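Local structure of packaging enzyme P4 (4BLO) at residues L[60-63]-L[64-67]; L[109-112]-L[113-117]; L[175-179]-L[180-184]. The protein hydrolyses nucleoside triphosphates and, as a RecA-like helicase of a double-stranded RNA phage, probably drives packaging of RNA into the viral capsid. One frame throughout, in Å; residues are numbered along the deposited sequence.

In the fold
All three contacts are local, and they differ in depth. Contact 3, the end of helix 167-179, has its centre about 10 Å from the chain centre; of its touching residues all are buried but Gly181, which is partly exposed. Contacts 1 and 2, centred about 17 Å and 15 Å out, are only partly buried. Contact 3 joins the other two: Ile64 CD1 packs 3.7 Å from Leu177 CD1, whereas Trp112 CB lies 3.4 Å from Asn183 OD1. Contacts 1 and 2 do not touch. Weak backbone bonds and an arginine facing another subunit mark contact 1, a hairpin with a cis proline contact 2, and a glycine-terminated helix with apolar cover contact 3.

Contact 1: L[60-63]-L[64-67]; sequences AGVD and IRPS
Ile64 N faces two carbonyl oxygens of the preceding turn, 3.4 Å from Ala60 O and 3.4 Å from Gly61 O. Both hydrogen bonds are weak, with N-H...O angles of 129° and 142°, so the amide is shared rather than held by one firm partner. A firmer bond closes the same turn one residue earlier, where Asp63 N meets Ala60 O at 2.8 Å. The motif is therefore an irregular helical turn: residues 61-63 follow a helical path but lack a helix's repeating bonds, and Arg65 then occupies the N-cap position of helix 66-69. Beyond the backbone, Ile64 folds back over the turn it closes. Its CG1 sits between the backbone N and the carbonyl carbon (chi1 60°), which brings that branch 3.3 Å from Gly61 O. The buried Ile64 side chain also meets Ile3 and Leu59, while its carbonyl oxygen accepts a hydrogen bond from Tyr44 OH of helix 38-54. Arg65 instead packs against Val162 and His163 of strand 161-163. Its chain bends at both the second and third torsions, so the methylene stem runs past the Val62 carbonyl before the guanidinium turns to lie beside the valine, the two side chains pointing the same way. Val62 packs on Ala104, and Arg65 on Gly102, both of a neighbouring subunit, placing this part of the turn at an interface of the hexamer. Within the turn itself, Val62 CG1 approaches NH1 of Arg65 obliquely at 3.7 Å.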
loop_
_atom_site.group_PDB
_atom_site.type_symbol
_atom_site.label_atom_id
_atom_site.label_comp_id
_atom_site.label_asym_id
_atom_site.label_seq_id
_atom_site.Cartn_x
_atom_site.Cartn_y
_atom_site.Cartn_z
ATOM N N ALA L 60 11.279 -12.165 -44.168
ATOM C CA ALA L 60 12.202 -11.852 -43.084
ATOM C C ALA L 60 11.431 -11.263 -41.906
ATOM O O ALA L 60 10.630 -10.336 -42.085
ATOM C CB ALA L 60 13.260 -10.884 -43.567
ATOM N N GLY L 61 11.665 -11.821 -40.719
ATOM C CA GLY L 61 11.038 -11.401 -39.464
ATOM C C GLY L 61 11.072 -9.903 -39.220
ATOM O O GLY L 61 10.124 -9.339 -38.677
ATOM N N VAL L 62 12.162 -9.250 -39.658
ATOM C CA VAL L 62 12.379 -7.807 -39.572
ATOM C C VAL L 62 11.332 -7.060 -40.391
ATOM O O VAL L 62 10.888 -5.994 -39.985
ATOM C CB VAL L 62 13.799 -7.410 -40.064
ATOM C CG1 VAL L 62 14.254 -6.101 -39.429
ATOM C CG2 VAL L 62 14.819 -8.515 -39.816
ATOM N N ASP L 63 10.970 -7.592 -41.558
ATOM C CA ASP L 63 10.034 -6.942 -42.471
ATOM C C ASP L 63 8.577 -7.109 -42.059
ATOM O O ASP L 63 7.739 -6.334 -42.527
ATOM C CB ASP L 63 10.229 -7.469 -43.901
ATOM C CG ASP L 63 11.650 -7.396 -44.443
ATOM O OD1 ASP L 63 12.405 -6.494 -44.014
ATOM O OD2 ASP L 63 11.997 -8.229 -45.304
ATOM N N ILE L 64 8.267 -8.097 -41.189
ATOM C CA ILE L 64 6.885 -8.356 -40.764
ATOM C C ILE L 64 6.582 -7.777 -39.367
ATOM O O ILE L 64 5.553 -8.134 -38.791
ATOM C CB ILE L 64 6.491 -9.855 -40.857
ATOM C CG1 ILE L 64 7.390 -10.764 -39.972
ATOM C CG2 ILE L 64 6.468 -10.295 -42.313
ATOM C CD1 ILE L 64 6.804 -12.077 -39.591
ATOM N N ARG L 65 7.423 -6.869 -38.836
ATOM C CA ARG L 65 7.133 -6.275 -37.528
ATOM C C ARG L 65 5.953 -5.268 -37.698
ATOM O O ARG L 65 5.875 -4.602 -38.739
ATOM C CB ARG L 65 8.393 -5.675 -36.866
ATOM C CG ARG L 65 8.857 -4.339 -37.409
ATOM C CD ARG L 65 10.352 -4.291 -37.604
ATOM N NE ARG L 65 11.110 -4.340 -36.355
ATOM C CZ ARG L 65 12.349 -3.875 -36.230
ATOM N NH1 ARG L 65 12.965 -3.322 -37.271
ATOM N NH2 ARG L 65 12.977 -3.944 -35.061
ATOM N N PRO L 66 4.965 -5.239 -36.761
ATOM C CA PRO L 66 3.767 -4.394 -36.970
ATOM C C PRO L 66 4.040 -2.904 -37.130
ATOM O O PRO L 66 3.327 -2.256 -37.894
ATOM C CB PRO L 66 2.935 -4.639 -35.711
ATOM C CG PRO L 66 3.396 -5.938 -35.197
ATOM C CD PRO L 66 4.852 -6.016 -35.511
ATOM N N SER L 67 5.074 -2.369 -36.427
ATOM C CA SER L 67 5.472 -0.950 -36.472
ATOM C C SER L 67 5.859 -0.495 -37.896
ATOM O O SER L 67 5.717 0.684 -38.219
ATOM C CB SER L 67 6.631 -0.693 -35.512
ATOM O OG SER L 67 7.771 -1.465 -35.844
#

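Contact 2: L[109-112]-L[113-117]; sequences THRW and PSEGI
His110 and Ile117 form an antiparallel hydrogen-bonded pair. His110 N reaches Ile117 O at 2.7 Å; the return bond from Ile117 N to His110 O is weak at 3.1 Å. Between them the chain reverses through a cis peptide before Pro113 and a type II turn from Ser114 to Ile117, whose third position, with positive phi, is Gly116. Thr109 CA adds a C-H...O contact to Ile117 O at 3.1 Å.

Trp112 CG is anti to the backbone N (chi1 -175°), which carries the indole beside the carbonyl carbon and up against Pro113. CA of the cis proline stands over the five-membered ring, 3.8 Å from its centroid and 21° from the normal, a CH-pi contact with the side chains crossing at about a right angle. Trp112 NE1 bonds Leu140 O at the end of helix 132-140, which, with Pro113 over one face, would restrain the ring's rotation. His110 and Ile117 project from one face of the hairpin, CB and CG2 3.8 Å apart, while NE2 of His110 is taken up by Ser119 OG. At the exposed end, Arg111 and Glu115 run side by side; Glu115 OE2 touches Arg111 CG at 3.4 Å but stays 5.1 Å from Arg111 NE, too far for a salt bridge. Such geometry is that of a short beta hairpin, 109-110 with 117-118, whose loop is shaped by an aromatic-cis-proline pair and a glycine in a type II turn.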
loop_
_atom_site.group_PDB
_atom_site.type_symbol
_atom_site.label_atom_id
_atom_site.label_comp_id
_atom_site.label_asym_id
_atom_site.label_seq_id
_atom_site.Cartn_x
_atom_site.Cartn_y
_atom_site.Cartn_z
ATOM N N THR L 109 -6.538 -28.927 -33.370
ATOM C CA THR L 109 -5.336 -29.560 -32.845
ATOM C C THR L 109 -4.099 -29.117 -33.666
ATOM O O THR L 109 -4.265 -28.589 -34.768
ATOM C CB THR L 109 -5.504 -31.091 -32.759
ATOM O OG1 THR L 109 -6.093 -31.611 -33.957
ATOM C CG2 THR L 109 -6.316 -31.512 -31.555
ATOM N N HIS L 110 -2.876 -29.271 -33.086
ATOM C CA HIS L 110 -1.579 -28.898 -33.670
ATOM C C HIS L 110 -0.522 -29.994 -33.402
ATOM O O HIS L 110 -0.713 -30.848 -32.529
ATOM C CB HIS L 110 -1.099 -27.547 -33.083
ATOM C CG HIS L 110 -1.985 -26.378 -33.387
ATOM N ND1 HIS L 110 -1.674 -25.478 -34.387
ATOM C CD2 HIS L 110 -3.135 -25.983 -32.791
ATOM C CE1 HIS L 110 -2.643 -24.579 -34.381
ATOM N NE2 HIS L 110 -3.549 -24.842 -33.444
ATOM N N ARG L 111 0.589 -29.969 -34.148
ATOM C CA ARG L 111 1.689 -30.915 -33.949
ATOM C C ARG L 111 2.798 -30.290 -33.064
ATOM O O ARG L 111 3.679 -31.011 -32.579
ATOM C CB ARG L 111 2.271 -31.355 -35.295
ATOM C CG ARG L 111 1.491 -32.473 -35.962
ATOM C CD ARG L 111 2.087 -32.860 -37.305
ATOM N NE ARG L 111 1.556 -32.038 -38.395
ATOM C CZ ARG L 111 1.765 -32.265 -39.689
ATOM N NH1 ARG L 111 2.510 -33.295 -40.081
ATOM N NH2 ARG L 111 1.231 -31.466 -40.603
ATOM N N TRP L 112 2.731 -28.956 -32.856
ATOM C CA TRP L 112 3.685 -28.155 -32.101
ATOM C C TRP L 112 2.963 -27.343 -31.024
ATOM O O TRP L 112 1.890 -26.818 -31.319
ATOM C CB TRP L 112 4.424 -27.219 -33.075
ATOM C CG TRP L 112 5.536 -26.397 -32.486
ATOM C CD1 TRP L 112 6.858 -26.723 -32.454
ATOM C CD2 TRP L 112 5.432 -25.073 -31.925
ATOM N NE1 TRP L 112 7.588 -25.693 -31.899
ATOM C CE2 TRP L 112 6.735 -24.671 -31.555
ATOM C CE3 TRP L 112 4.366 -24.191 -31.699
ATOM C CZ2 TRP L 112 7.001 -23.421 -30.983
ATOM C CZ3 TRP L 112 4.632 -22.950 -31.145
ATOM C CH2 TRP L 112 5.934 -22.574 -30.797
ATOM N N PRO L 113 3.509 -27.179 -29.789
ATOM C CA PRO L 113 4.796 -27.693 -29.261
ATOM C C PRO L 113 4.785 -29.191 -28.928
ATOM O O PRO L 113 5.851 -29.766 -28.688
ATOM C CB PRO L 113 5.010 -26.858 -27.998
ATOM C CG PRO L 113 3.612 -26.522 -27.530
ATOM C CD PRO L 113 2.788 -26.372 -28.786
ATOM N N SER L 114 3.595 -29.827 -28.925
ATOM C CA SER L 114 3.452 -31.258 -28.669
ATOM C C SER L 114 2.404 -31.874 -29.601
ATOM O O SER L 114 1.517 -31.166 -30.069
ATOM C CB SER L 114 3.099 -31.526 -27.213
ATOM O OG SER L 114 2.989 -32.922 -26.978
ATOM N N GLU L 115 2.524 -33.187 -29.889
ATOM C CA GLU L 115 1.632 -33.890 -30.811
ATOM C C GLU L 115 0.195 -33.936 -30.315
ATOM O O GLU L 115 -0.070 -34.364 -29.186
ATOM C CB GLU L 115 2.121 -35.323 -31.095
ATOM C CG GLU L 115 2.922 -35.461 -32.381
ATOM C CD GLU L 115 2.196 -35.336 -33.710
ATOM O OE1 GLU L 115 0.945 -35.265 -33.719
ATOM O OE2 GLU L 115 2.892 -35.328 -34.751
ATOM N N GLY L 116 -0.705 -33.496 -31.191
ATOM C CA GLY L 116 -2.146 -33.484 -30.976
ATOM C C GLY L 116 -2.636 -32.456 -29.992
ATOM O O GLY L 116 -3.770 -32.556 -29.532
ATOM N N ILE L 117 -1.799 -31.445 -29.695
ATOM C CA ILE L 117 -2.097 -30.382 -28.736
ATOM C C ILE L 117 -3.276 -29.503 -29.223
ATOM O O ILE L 117 -3.436 -29.265 -30.427
ATOM C CB ILE L 117 -0.817 -29.531 -28.390
ATOM C CG1 ILE L 117 -1.023 -28.688 -27.091
ATOM C CG2 ILE L 117 -0.308 -28.698 -29.586
ATOM C CD1 ILE L 117 0.174 -28.030 -26.478
#

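Contact 3: L[175-179]-L[180-184]; sequences IGLGA and LGFNV
Leu177 O receives the Phe182 amide at 3.2 Å, and Gly178 O receives the Gly181 amide, also at 3.2 Å. These two bonds back into the last turn, together with the positive phi of Gly181 (113°), define a Schellman motif at the end of helix 167-179. The bonds differ in approach: Phe182 N comes only 28° out of the Leu177 carbonyl plane, whereas Gly181 N stands well above that of Gly178, away from either lone pair. Leu177 O has a further, weak bond from Leu180 N, and it also lies in plane at the edge of the Phe182 ring.

The apolar pair expected of this motif accompanies the bonds. Leu177 CB packs 4.0 Å from Phe182 CD2, and Val184 CG2 reaches the same CB at 4.0 Å, so the leucine stem is touched by two residues of the chain leaving the turn. That chain passes close to Gly178: Val184 CG2 is 3.7 Å from Gly178 N. Leu180, its CG anti to the carbonyl carbon (chi1 -62°), drops back along the helix until CG lies 3.4 Å from Gly176 O.

A second shell holds these groups. Leu177 rests on Val48 of helix 38-54 and on Val144, Leu180 on Ile45 and Val13, and the Phe182 ring stacks with His9. Val184 then pairs through its backbone with Val228 as strand 184-187 enters the central sheet.

Chemically, the C-terminal end of a helix is expected to carry partial negative charge; here Ala179 O and Leu180 O accept bonds from Arg12 NH2 and His9 ND1, respectively, of helix 7-22. The cationic arginine would be expected to suit that end electrostatically.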
loop_
_atom_site.group_PDB
_atom_site.type_symbol
_atom_site.label_atom_id
_atom_site.label_comp_id
_atom_site.label_asym_id
_atom_site.label_seq_id
_atom_site.Cartn_x
_atom_site.Cartn_y
_atom_site.Cartn_z
ATOM N N ILE L 175 -1.853 -13.626 -32.656
ATOM C CA ILE L 175 -3.171 -13.950 -33.217
ATOM C C ILE L 175 -3.109 -13.959 -34.756
ATOM O O ILE L 175 -3.564 -14.922 -35.370
ATOM C CB ILE L 175 -4.292 -13.006 -32.684
ATOM C CG1 ILE L 175 -4.442 -13.137 -31.153
ATOM C CG2 ILE L 175 -5.642 -13.268 -33.388
ATOM C CD1 ILE L 175 -5.016 -11.897 -30.455
ATOM N N GLY L 176 -2.543 -12.912 -35.345
ATOM C CA GLY L 176 -2.425 -12.772 -36.794
ATOM C C GLY L 176 -1.757 -13.929 -37.496
ATOM O O GLY L 176 -2.370 -14.556 -38.366
ATOM N N LEU L 177 -0.503 -14.235 -37.114
ATOM C CA LEU L 177 0.276 -15.313 -37.740
ATOM C C LEU L 177 -0.104 -16.698 -37.210
ATOM O O LEU L 177 -0.099 -17.662 -37.982
ATOM C CB LEU L 177 1.790 -15.086 -37.597
ATOM C CG LEU L 177 2.365 -13.792 -38.216
ATOM C CD1 LEU L 177 3.867 -13.766 -38.093
ATOM C CD2 LEU L 177 2.002 -13.658 -39.692
ATOM N N GLY L 178 -0.436 -16.779 -35.919
ATOM C CA GLY L 178 -0.821 -18.027 -35.269
ATOM C C GLY L 178 -2.072 -18.646 -35.848
ATOM O O GLY L 178 -2.145 -19.874 -35.967
ATOM N N ALA L 179 -3.059 -17.788 -36.226
ATOM C CA ALA L 179 -4.342 -18.191 -36.816
ATOM C C ALA L 179 -4.138 -18.816 -38.178
ATOM O O ALA L 179 -4.834 -19.776 -38.513
ATOM C CB ALA L 179 -5.284 -17.002 -36.923
ATOM N N LEU L 180 -3.158 -18.299 -38.940
ATOM C CA LEU L 180 -2.773 -18.770 -40.274
ATOM C C LEU L 180 -2.089 -20.143 -40.226
ATOM O O LEU L 180 -1.936 -20.775 -41.271
ATOM C CB LEU L 180 -1.846 -17.762 -40.982
ATOM C CG LEU L 180 -2.406 -16.368 -41.263
ATOM C CD1 LEU L 180 -1.302 -15.436 -41.721
ATOM C CD2 LEU L 180 -3.546 -16.406 -42.287
ATOM N N GLY L 181 -1.681 -20.588 -39.037
ATOM C CA GLY L 181 -1.054 -21.892 -38.854
ATOM C C GLY L 181 0.399 -21.875 -38.439
ATOM O O GLY L 181 0.962 -22.942 -38.174
ATOM N N PHE L 182 1.010 -20.675 -38.345
ATOM C CA PHE L 182 2.402 -20.526 -37.938
ATOM C C PHE L 182 2.612 -20.883 -36.492
ATOM O O PHE L 182 1.741 -20.623 -35.665
ATOM C CB PHE L 182 2.902 -19.087 -38.167
ATOM C CG PHE L 182 3.111 -18.724 -39.611
ATOM C CD1 PHE L 182 4.252 -19.134 -40.287
ATOM C CD2 PHE L 182 2.166 -17.978 -40.296
ATOM C CE1 PHE L 182 4.443 -18.807 -41.633
ATOM C CE2 PHE L 182 2.354 -17.646 -41.632
ATOM C CZ PHE L 182 3.493 -18.064 -42.296
ATOM N N ASN L 183 3.782 -21.445 -36.185
ATOM C CA ASN L 183 4.197 -21.781 -34.831
ATOM C C ASN L 183 4.906 -20.574 -34.260
ATOM O O ASN L 183 6.098 -20.348 -34.528
ATOM C CB ASN L 183 5.078 -23.022 -34.827
ATOM C CG ASN L 183 4.358 -24.292 -35.197
ATOM O OD1 ASN L 183 4.953 -25.216 -35.750
ATOM N ND2 ASN L 183 3.080 -24.390 -34.870
ATOM N N VAL L 184 4.138 -19.755 -33.523
ATOM C CA VAL L 184 4.579 -18.492 -32.936
ATOM C C VAL L 184 5.072 -18.715 -31.511
ATOM O O VAL L 184 4.451 -19.456 -30.744
ATOM C CB VAL L 184 3.451 -17.423 -32.995
ATOM C CG1 VAL L 184 3.920 -16.085 -32.451
ATOM C CG2 VAL L 184 2.933 -17.243 -34.416
#